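Kelch domain-containing protein (Colletotrichum graminicola M1.001, PDB 5C86) probably oxidises alcohols, as a copper-dependent fungal oxidase of the AA5 family related to galactose oxidase and glyoxal oxidase. Local coordinates at residues N186-Q191 / M198-T203; S221-S226 / R278-A283; G234-Y239 / L257-P262. All coordinates share one frame; numbering follows the deposited sequence.

Contact 1: residues N186-Q191 / M198-T203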
loop_
_atom_site.group_PDB
_atom_site.type_symbol
_atom_site.label_atom_id
_atom_site.label_comp_id
_atom_site.label_asym_id
_atom_site.label_seq_id
_atom_site.Cartn_x
_atom_site.Cartn_y
_atom_site.Cartn_z
ATOM N N ASN A 186 -16.703 -10.152 -5.629
ATOM C CA ASN A 186 -16.805 -11.505 -6.247
ATOM C C ASN A 186 -15.589 -11.898 -7.069
ATOM O O ASN A 186 -15.689 -12.355 -8.235
ATOM C CB ASN A 186 -18.000 -11.438 -7.185
ATOM C CG ASN A 186 -18.507 -12.838 -7.603
ATOM O OD1 ASN A 186 -18.177 -13.825 -6.999
ATOM N ND2 ASN A 186 -19.224 -12.883 -8.669
ATOM N N GLY A 187 -14.440 -11.648 -6.505
ATOM C CA GLY A 187 -13.189 -12.111 -7.041
ATOM C C GLY A 187 -12.683 -11.270 -8.168
ATOM O O GLY A 187 -11.728 -11.683 -8.802
ATOM N N SER A 188 -13.268 -10.115 -8.427
ATOM C CA SER A 188 -12.861 -9.241 -9.463
ATOM C C SER A 188 -11.612 -8.424 -8.999
ATOM O O SER A 188 -11.421 -8.235 -7.799
ATOM C CB SER A 188 -13.946 -8.322 -9.880
ATOM O OG SER A 188 -14.219 -7.384 -8.844
ATOM N N VAL A 189 -10.863 -7.945 -9.965
ATOM C CA VAL A 189 -9.711 -7.050 -9.757
ATOM C C VAL A 189 -9.775 -5.989 -10.810
ATOM O O VAL A 189 -9.787 -6.302 -12.019
ATOM C CB VAL A 189 -8.395 -7.785 -9.744
ATOM C CG1 VAL A 189 -7.230 -6.760 -9.668
ATOM C CG2 VAL A 189 -8.259 -8.785 -8.650
ATOM N N LEU A 190 -9.817 -4.717 -10.435
ATOM C CA LEU A 190 -9.687 -3.668 -11.350
ATOM C C LEU A 190 -8.223 -3.320 -11.551
ATOM O O LEU A 190 -7.542 -3.003 -10.549
ATOM C CB LEU A 190 -10.417 -2.412 -10.926
ATOM C CG LEU A 190 -10.268 -1.180 -11.796
ATOM C CD1 LEU A 190 -10.900 -1.466 -13.151
ATOM C CD2 LEU A 190 -10.877 0.058 -11.186
ATOM N N GLN A 191 -7.751 -3.335 -12.794
ATOM C CA GLN A 191 -6.475 -2.659 -13.127
ATOM C C GLN A 191 -6.748 -1.276 -13.539
ATOM O O GLN A 191 -7.301 -1.001 -14.594
ATOM C CB GLN A 191 -5.744 -3.454 -14.184
ATOM C CG GLN A 191 -4.613 -2.727 -14.870
ATOM C CD GLN A 191 -5.006 -2.112 -16.191
ATOM O OE1 GLN A 191 -5.923 -2.590 -16.893
ATOM N NE2 GLN A 191 -4.350 -0.964 -16.532
ATOM N N MET A 198 -8.014 1.078 -18.587
ATOM C CA MET A 198 -8.324 0.277 -17.405
ATOM C C MET A 198 -9.069 -0.995 -17.790
ATOM O O MET A 198 -9.839 -0.974 -18.754
ATOM C CB MET A 198 -9.188 1.087 -16.445
ATOM C CG MET A 198 -8.644 2.483 -16.169
ATOM S SD MET A 198 -9.492 3.390 -14.868
ATOM C CE MET A 198 -11.096 3.687 -15.603
ATOM N N ASN A 199 -8.921 -2.042 -17.019
ATOM C CA ASN A 199 -9.470 -3.375 -17.349
ATOM C C ASN A 199 -9.931 -4.060 -16.108
ATOM O O ASN A 199 -9.231 -4.058 -15.075
ATOM C CB ASN A 199 -8.438 -4.207 -17.995
ATOM C CG ASN A 199 -8.064 -3.694 -19.393
ATOM O OD1 ASN A 199 -8.795 -3.965 -20.375
ATOM N ND2 ASN A 199 -7.041 -2.905 -19.489
ATOM N N TRP A 200 -11.079 -4.730 -16.213
ATOM C CA TRP A 200 -11.472 -5.660 -15.209
ATOM C C TRP A 200 -10.923 -7.036 -15.446
ATOM O O TRP A 200 -10.865 -7.450 -16.591
ATOM C CB TRP A 200 -13.006 -5.767 -15.200
ATOM C CG TRP A 200 -13.723 -4.635 -14.692
ATOM C CD1 TRP A 200 -14.395 -3.695 -15.388
ATOM C CD2 TRP A 200 -13.861 -4.276 -13.292
ATOM N NE1 TRP A 200 -14.979 -2.793 -14.539
ATOM C CE2 TRP A 200 -14.648 -3.141 -13.250
ATOM C CE3 TRP A 200 -13.398 -4.827 -12.094
ATOM C CZ2 TRP A 200 -14.954 -2.479 -12.057
ATOM C CZ3 TRP A 200 -13.749 -4.161 -10.895
ATOM C CH2 TRP A 200 -14.518 -3.029 -10.917
ATOM N N TYR A 201 -10.497 -7.719 -14.378
ATOM C CA TYR A 201 -10.094 -9.098 -14.364
ATOM C C TYR A 201 -10.958 -9.839 -13.379
ATOM O O TYR A 201 -11.390 -9.288 -12.336
ATOM C CB TYR A 201 -8.658 -9.290 -13.968
ATOM C CG TYR A 201 -7.673 -8.774 -15.006
ATOM C CD1 TYR A 201 -7.235 -9.616 -16.007
ATOM C CD2 TYR A 201 -7.203 -7.465 -15.012
ATOM C CE1 TYR A 201 -6.346 -9.165 -16.981
ATOM C CE2 TYR A 201 -6.329 -7.019 -15.975
ATOM C CZ TYR A 201 -5.908 -7.868 -16.982
ATOM O OH TYR A 201 -4.996 -7.488 -17.965
ATOM N N ASP A 202 -11.305 -11.088 -13.730
ATOM C CA ASP A 202 -12.035 -11.989 -12.863
ATOM C C ASP A 202 -11.088 -13.092 -12.581
ATOM O O ASP A 202 -10.473 -13.659 -13.499
ATOM C CB ASP A 202 -13.284 -12.497 -13.594
ATOM C CG ASP A 202 -14.167 -13.427 -12.735
ATOM O OD1 ASP A 202 -13.809 -13.850 -11.637
ATOM O OD2 ASP A 202 -15.258 -13.745 -13.248
ATOM N N THR A 203 -10.878 -13.375 -11.309
ATOM C CA THR A 203 -9.928 -14.300 -10.859
ATOM C C THR A 203 -10.533 -15.679 -10.576
ATOM O O THR A 203 -9.801 -16.533 -10.070
ATOM C CB THR A 203 -9.177 -13.821 -9.594
ATOM O OG1 THR A 203 -10.113 -13.725 -8.515
ATOM C CG2 THR A 203 -8.483 -12.435 -9.888
#
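The two middle strands of a four-stranded antiparallel propeller blade, 188-191 and 197-202, pair here as a beta hairpin, with Leu190 lying against Trp200 and Gln191 gripping Asn199. Leu190 CD1 sits over the centre of the six-membered ring of Trp200, 4.1 Å from its centroid and 11° off the ring normal, a CH-pi contact. Leu190 CB also lies over the ring face, nearest CZ3. The indole NE1 is bonded to Gln264 O, which fixes the far side of the ring system. Ser188 OG also approaches Trp200 CZ3, obliquely, and is bonded to Lys185 O.

Blades of this kind, arranged around a central axis, build the Kelch beta-propeller. In this one the opposite face carries Val189, Tyr201, Gln191 and Asn199. The amides of Gln191 and Asn199 lie side by side, 24° from coplanar, and Asn199 ND2 donates to Gln191 OE1 at 2.8 Å, in the plane of both groups; Gln191 NE2 turns to Lys197 O. Tyr201 receives Val189 O and Gln191 CB at its ring edge, while its OH reaches Pro163 O.

Val189 and Tyr201 form a hydrogen-bonded pair, with Val189 N to Tyr201 O and Tyr201 N to Val189 O both 2.8 Å; Gln191 and Asn199 form a second. Beyond the non-hydrogen-bonded pair Ser188/Asp202, Gly187 O takes two donors from Thr203: OG1 at 2.6 Å, in the carbonyl plane on a lone pair, and the backbone N at 3.1 Å, raised 36° above that plane. Thr203 CG2 meanwhile meets Val189 CG2 at 3.9 Å, the two side chains crossing at about a right angle.

Contact 2: residues S221-S226 / R278-A283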
loop_
_atom_site.group_PDB
_atom_site.type_symbol
_atom_site.label_atom_id
_atom_site.label_comp_id
_atom_site.label_asym_id
_atom_site.label_seq_id
_atom_site.Cartn_x
_atom_site.Cartn_y
_atom_site.Cartn_z
ATOM N N SER A 221 0.638 6.389 -17.093
ATOM C CA SER A 221 1.102 7.039 -15.864
ATOM C C SER A 221 1.873 6.029 -15.018
ATOM O O SER A 221 1.583 5.807 -13.845
ATOM C CB SER A 221 -0.129 7.502 -15.068
ATOM O OG SER A 221 -0.791 8.586 -15.691
ATOM N N MET A 222 2.993 5.556 -15.555
ATOM C CA MET A 222 3.810 4.593 -14.863
ATOM C C MET A 222 4.362 5.224 -13.596
ATOM O O MET A 222 4.835 6.353 -13.648
ATOM C CB MET A 222 4.960 4.157 -15.741
ATOM C CG MET A 222 5.905 3.128 -15.090
ATOM S SD MET A 222 5.149 1.593 -14.524
ATOM C CE MET A 222 4.722 0.804 -16.055
ATOM N N CYS A 223 4.269 4.484 -12.494
ATOM C CA CYS A 223 4.731 4.920 -11.177
ATOM C C CYS A 223 4.073 6.187 -10.728
ATOM O O CYS A 223 4.645 6.968 -9.965
ATOM C CB CYS A 223 6.246 4.993 -11.087
ATOM S SG CYS A 223 6.963 3.320 -11.388
ATOM N N GLY A 224 2.829 6.383 -11.240
ATOM C CA GLY A 224 1.794 7.158 -10.546
ATOM C C GLY A 224 1.350 6.343 -9.363
ATOM O O GLY A 224 1.815 5.226 -9.169
ATOM N N VAL A 225 0.516 6.920 -8.523
ATOM C CA VAL A 225 0.042 6.282 -7.298
ATOM C C VAL A 225 -1.465 6.222 -7.291
ATOM O O VAL A 225 -2.161 7.045 -7.932
ATOM C CB VAL A 225 0.566 6.984 -6.065
ATOM C CG1 VAL A 225 2.056 6.811 -5.930
ATOM C CG2 VAL A 225 0.228 8.443 -6.023
ATOM N N SER A 226 -2.003 5.302 -6.545
ATOM C CA SER A 226 -3.461 5.148 -6.382
ATOM C C SER A 226 -3.795 4.575 -5.056
ATOM O O SER A 226 -2.982 3.801 -4.484
ATOM C CB SER A 226 -4.078 4.307 -7.490
ATOM O OG SER A 226 -3.768 2.919 -7.435
ATOM N N ARG A 278 4.684 14.429 -9.938
ATOM C CA ARG A 278 5.443 13.364 -9.269
ATOM C C ARG A 278 5.437 12.064 -9.987
ATOM O O ARG A 278 4.353 11.515 -10.328
ATOM C CB ARG A 278 4.850 13.050 -7.888
ATOM C CG ARG A 278 4.798 14.263 -6.948
ATOM C CD ARG A 278 4.070 13.912 -5.647
ATOM N NE ARG A 278 3.603 15.087 -4.919
ATOM C CZ ARG A 278 4.280 15.765 -4.005
ATOM N NH1 ARG A 278 5.470 15.371 -3.635
ATOM N NH2 ARG A 278 3.735 16.839 -3.448
ATOM N N GLY A 279 6.632 11.482 -10.171
ATOM C CA GLY A 279 6.844 10.083 -10.534
ATOM C C GLY A 279 7.688 9.435 -9.447
ATOM O O GLY A 279 8.638 10.046 -8.920
ATOM N N PHE A 280 7.277 8.239 -9.060
ATOM C CA PHE A 280 7.947 7.494 -7.947
ATOM C C PHE A 280 7.575 8.013 -6.560
ATOM O O PHE A 280 8.234 7.664 -5.567
ATOM C CB PHE A 280 9.506 7.365 -8.073
ATOM C CG PHE A 280 9.988 6.943 -9.435
ATOM C CD1 PHE A 280 9.479 5.839 -10.105
ATOM C CD2 PHE A 280 10.958 7.712 -10.099
ATOM C CE1 PHE A 280 9.905 5.506 -11.384
ATOM C CE2 PHE A 280 11.379 7.349 -11.386
ATOM C CZ PHE A 280 10.810 6.279 -12.028
ATOM N N ALA A 281 6.467 8.741 -6.450
ATOM C CA ALA A 281 5.927 9.105 -5.148
ATOM C C ALA A 281 5.226 7.950 -4.490
ATOM O O ALA A 281 5.122 6.854 -5.058
ATOM C CB ALA A 281 5.023 10.323 -5.184
ATOM N N ASN A 282 4.805 8.155 -3.218
ATOM C CA ASN A 282 3.945 7.234 -2.517
ATOM C C ASN A 282 2.725 7.970 -2.036
ATOM O O ASN A 282 2.784 9.153 -1.751
ATOM C CB ASN A 282 4.613 6.611 -1.321
ATOM C CG ASN A 282 5.704 5.618 -1.690
ATOM O OD1 ASN A 282 5.418 4.442 -1.789
ATOM N ND2 ASN A 282 6.910 6.077 -1.927
ATOM N N ALA A 283 1.587 7.283 -2.002
ATOM C CA ALA A 283 0.377 7.881 -1.459
ATOM C C ALA A 283 -0.175 7.034 -0.339
ATOM O O ALA A 283 -0.177 5.823 -0.464
ATOM C CB ALA A 283 -0.690 8.017 -2.516
HETATM O O HOH W 1 4.234 9.217 -8.388
#
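Two strand-entry loops of neighbouring propeller blades meet where Cys223 faces Phe280 and Val225 faces Ala283. The tight part is made mostly by apolar side chains. Cys223 CB lies 3.5 Å from Phe280 CD1, and its SG, anti to the carbonyl carbon (chi1 -61°), stands at the edge of the ring, 4.8 Å from the centroid and 80° off the normal: a sulfur-aromatic contact. Farther along, Val225 CG2 packs on Ala283 CB at 3.7 Å. The other methyl, Val225 CG1, presses to 3.2 Å from Ala281 O, a buried carbonyl oxygen that has no polar partner in the model.

The looser part lies between these two patches, where one hydrogen bond and one water link the backbones. Cys223 O accepts from Phe280 N at 3.1 Å and from the water at 2.8 Å; the water also accepts from Ala281 N and donates weakly to Arg278 O, so the polar link consists of one direct backbone hydrogen bond and the water bridge. Cys223 occupies the third position of a type II turn closed by Gly224 N to Ser221 O.

The side chain of Cys223 is about 6 Å from that of His423 and about 7 Å from that of Tyr120, both copper ligands in another structure of this protein. Outside the two segments, Tyr334 meets the Phe280 ring edge-to-face, Val225 pairs with Tyr239 on strand 235-239, and Ala283 touches Ile291 on strand 291-294.

Contact 3: residues G234-Y239 / L257-P262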
loop_
_atom_site.group_PDB
_atom_site.type_symbol
_atom_site.label_atom_id
_atom_site.label_comp_id
_atom_site.label_asym_id
_atom_site.label_seq_id
_atom_site.Cartn_x
_atom_site.Cartn_y
_atom_site.Cartn_z
ATOM N N GLY A 234 -16.630 2.713 -3.205
ATOM C CA GLY A 234 -15.955 2.349 -4.418
ATOM C C GLY A 234 -15.022 3.432 -4.954
ATOM O O GLY A 234 -14.837 3.513 -6.132
ATOM N N LYS A 235 -14.411 4.232 -4.113
ATOM C CA LYS A 235 -13.682 5.395 -4.528
ATOM C C LYS A 235 -12.158 5.201 -4.474
ATOM O O LYS A 235 -11.604 4.779 -3.423
ATOM C CB LYS A 235 -13.982 6.579 -3.660
ATOM C CG LYS A 235 -15.443 6.979 -3.587
ATOM C CD LYS A 235 -15.836 7.764 -4.773
ATOM C CE LYS A 235 -17.244 8.333 -4.623
ATOM N NZ LYS A 235 -17.582 8.999 -5.887
ATOM N N ILE A 236 -11.518 5.449 -5.605
ATOM C CA ILE A 236 -10.050 5.356 -5.753
ATOM C C ILE A 236 -9.475 6.689 -6.214
ATOM O O ILE A 236 -9.954 7.242 -7.212
ATOM C CB ILE A 236 -9.671 4.238 -6.679
ATOM C CG1 ILE A 236 -10.316 2.923 -6.243
ATOM C CG2 ILE A 236 -8.154 4.130 -6.828
ATOM C CD1 ILE A 236 -10.158 1.857 -7.253
ATOM N N PHE A 237 -8.449 7.195 -5.544
ATOM C CA PHE A 237 -7.769 8.403 -5.960
ATOM C C PHE A 237 -6.554 7.982 -6.744
ATOM O O PHE A 237 -5.865 6.991 -6.372
ATOM C CB PHE A 237 -7.280 9.129 -4.711
ATOM C CG PHE A 237 -6.254 10.198 -4.938
ATOM C CD1 PHE A 237 -6.616 11.444 -5.453
ATOM C CD2 PHE A 237 -4.967 10.005 -4.535
ATOM C CE1 PHE A 237 -5.721 12.439 -5.617
ATOM C CE2 PHE A 237 -4.029 11.035 -4.696
ATOM C CZ PHE A 237 -4.411 12.274 -5.175
ATOM N N THR A 238 -6.260 8.697 -7.823
ATOM C CA THR A 238 -5.053 8.434 -8.653
ATOM C C THR A 238 -4.295 9.654 -8.875
ATOM O O THR A 238 -4.890 10.747 -8.944
ATOM C CB THR A 238 -5.382 7.819 -10.015
ATOM O OG1 THR A 238 -5.996 8.819 -10.890
ATOM C CG2 THR A 238 -6.274 6.567 -9.866
ATOM N N TYR A 239 -2.941 9.598 -8.973
ATOM C CA TYR A 239 -2.132 10.807 -9.083
ATOM C C TYR A 239 -0.864 10.528 -9.867
ATOM O O TYR A 239 -0.133 9.611 -9.539
ATOM C CB TYR A 239 -1.703 11.363 -7.700
ATOM C CG TYR A 239 -1.070 12.734 -7.775
ATOM C CD1 TYR A 239 -1.896 13.829 -7.896
ATOM C CD2 TYR A 239 0.275 12.928 -7.800
ATOM C CE1 TYR A 239 -1.405 15.099 -8.011
ATOM C CE2 TYR A 239 0.805 14.196 -7.921
ATOM C CZ TYR A 239 -0.071 15.275 -7.979
ATOM O OH TYR A 239 0.410 16.588 -8.071
ATOM N N LEU A 257 -11.813 7.810 -9.242
ATOM C CA LEU A 257 -12.495 6.713 -9.919
ATOM C C LEU A 257 -13.582 6.228 -9.021
ATOM O O LEU A 257 -13.382 6.127 -7.757
ATOM C CB LEU A 257 -11.556 5.542 -10.207
ATOM C CG LEU A 257 -10.186 5.821 -10.781
ATOM C CD1 LEU A 257 -9.478 4.545 -11.193
ATOM C CD2 LEU A 257 -10.017 6.875 -11.781
ATOM N N THR A 258 -14.791 5.911 -9.585
ATOM C CA THR A 258 -15.863 5.370 -8.774
ATOM C C THR A 258 -16.284 4.070 -9.394
ATOM O O THR A 258 -16.671 4.056 -10.560
ATOM C CB THR A 258 -17.075 6.364 -8.702
ATOM O OG1 THR A 258 -16.683 7.644 -8.193
ATOM C CG2 THR A 258 -18.152 5.810 -7.799
ATOM N N LEU A 259 -16.190 2.978 -8.657
ATOM C CA LEU A 259 -16.433 1.631 -9.098
ATOM C C LEU A 259 -17.873 1.352 -8.852
ATOM O O LEU A 259 -18.372 1.643 -7.775
ATOM C CB LEU A 259 -15.573 0.603 -8.333
ATOM C CG LEU A 259 -14.113 0.473 -8.870
ATOM C CD1 LEU A 259 -13.371 1.786 -8.869
ATOM C CD2 LEU A 259 -13.389 -0.516 -8.013
ATOM N N GLY A 260 -18.521 0.760 -9.862
ATOM C CA GLY A 260 -19.842 0.234 -9.650
ATOM C C GLY A 260 -19.702 -1.264 -9.585
ATOM O O GLY A 260 -19.106 -1.788 -8.646
ATOM N N GLU A 261 -20.317 -1.966 -10.520
ATOM C CA GLU A 261 -20.248 -3.410 -10.531
ATOM C C GLU A 261 -19.042 -3.870 -11.386
ATOM O O GLU A 261 -18.644 -3.190 -12.274
ATOM C CB GLU A 261 -21.575 -4.050 -10.991
ATOM C CG GLU A 261 -22.725 -3.926 -9.964
ATOM C CD GLU A 261 -22.417 -4.426 -8.543
ATOM O OE1 GLU A 261 -21.956 -5.563 -8.391
ATOM O OE2 GLU A 261 -22.672 -3.681 -7.537
ATOM N N PRO A 262 -18.448 -5.011 -11.080
ATOM C CA PRO A 262 -17.386 -5.503 -11.920
ATOM C C PRO A 262 -17.900 -5.709 -13.310
ATOM O O PRO A 262 -19.080 -6.031 -13.492
ATOM C CB PRO A 262 -16.970 -6.842 -11.308
ATOM C CG PRO A 262 -17.832 -7.038 -10.124
ATOM C CD PRO A 262 -18.787 -5.950 -10.005
#
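Backbone pairing joins Ile236 to Leu257 across two adjacent antiparallel strands, 235-239 and 254-258. Ile236 N donates to Leu257 O at 2.9 Å and Leu257 N to Ile236 O at 2.8 Å, the second bond almost straight at 175°. Two residues outward, past the Lys235/Thr258 pair, Leu259 N donates to Gly234 O at 2.9 Å, just beyond the end of strand 254-258. Two CA-H...O contacts add to it, Lys235 CA to Leu257 O and Thr258 CA to Gly234 O. Gly234 has positive phi, and its backbone lies close against Leu259 O.

These are the two middle strands of a four-stranded propeller blade, flanked by strands 225-230 and 267-270. The polar pair is the partly exposed Lys235 with Thr258: the side chains run side by side in the same direction, and Lys235 NZ donates to Thr258 OG1 at 2.8 Å. The lysine chain bends at chi2 (-80°), which turns Lys235 CD toward the threonine, 3.5 Å from Thr258 OG1.

Apolar packing occupies the opposite face. Ile236 CD1 touches Leu259 CD1 at 3.6 Å, the two side chains crossing obliquely. Ile236 CB and Leu257 CB stand 4.2 Å apart. Thr238 adds its methyl, CG2, at 4.0 Å from Leu257 CD1, at about a right angle. Beyond the pair, Leu257 also rests on Ala192 and Val266, Ile236 on Met228, and Thr238 on Trp180.

Overall arrangement
From the N terminus, contact 1 comes first and closes a short hairpin within one blade, six residues between its segments. Contact 2 opens next, at 221-226, and closes only at 278-283, at the start of the following blade; contact 3 is nested inside that long loop and joins the middle strands of the blade that 225-230 begins. The adjacent strands 225-230 and 235-239 join contacts 2 and 3. Contact 3 also touches contact 1, blade to blade, through Leu190 with Leu259 and Met198 with Leu257. Contacts 1 and 2 do not touch, their centres 21 Å apart.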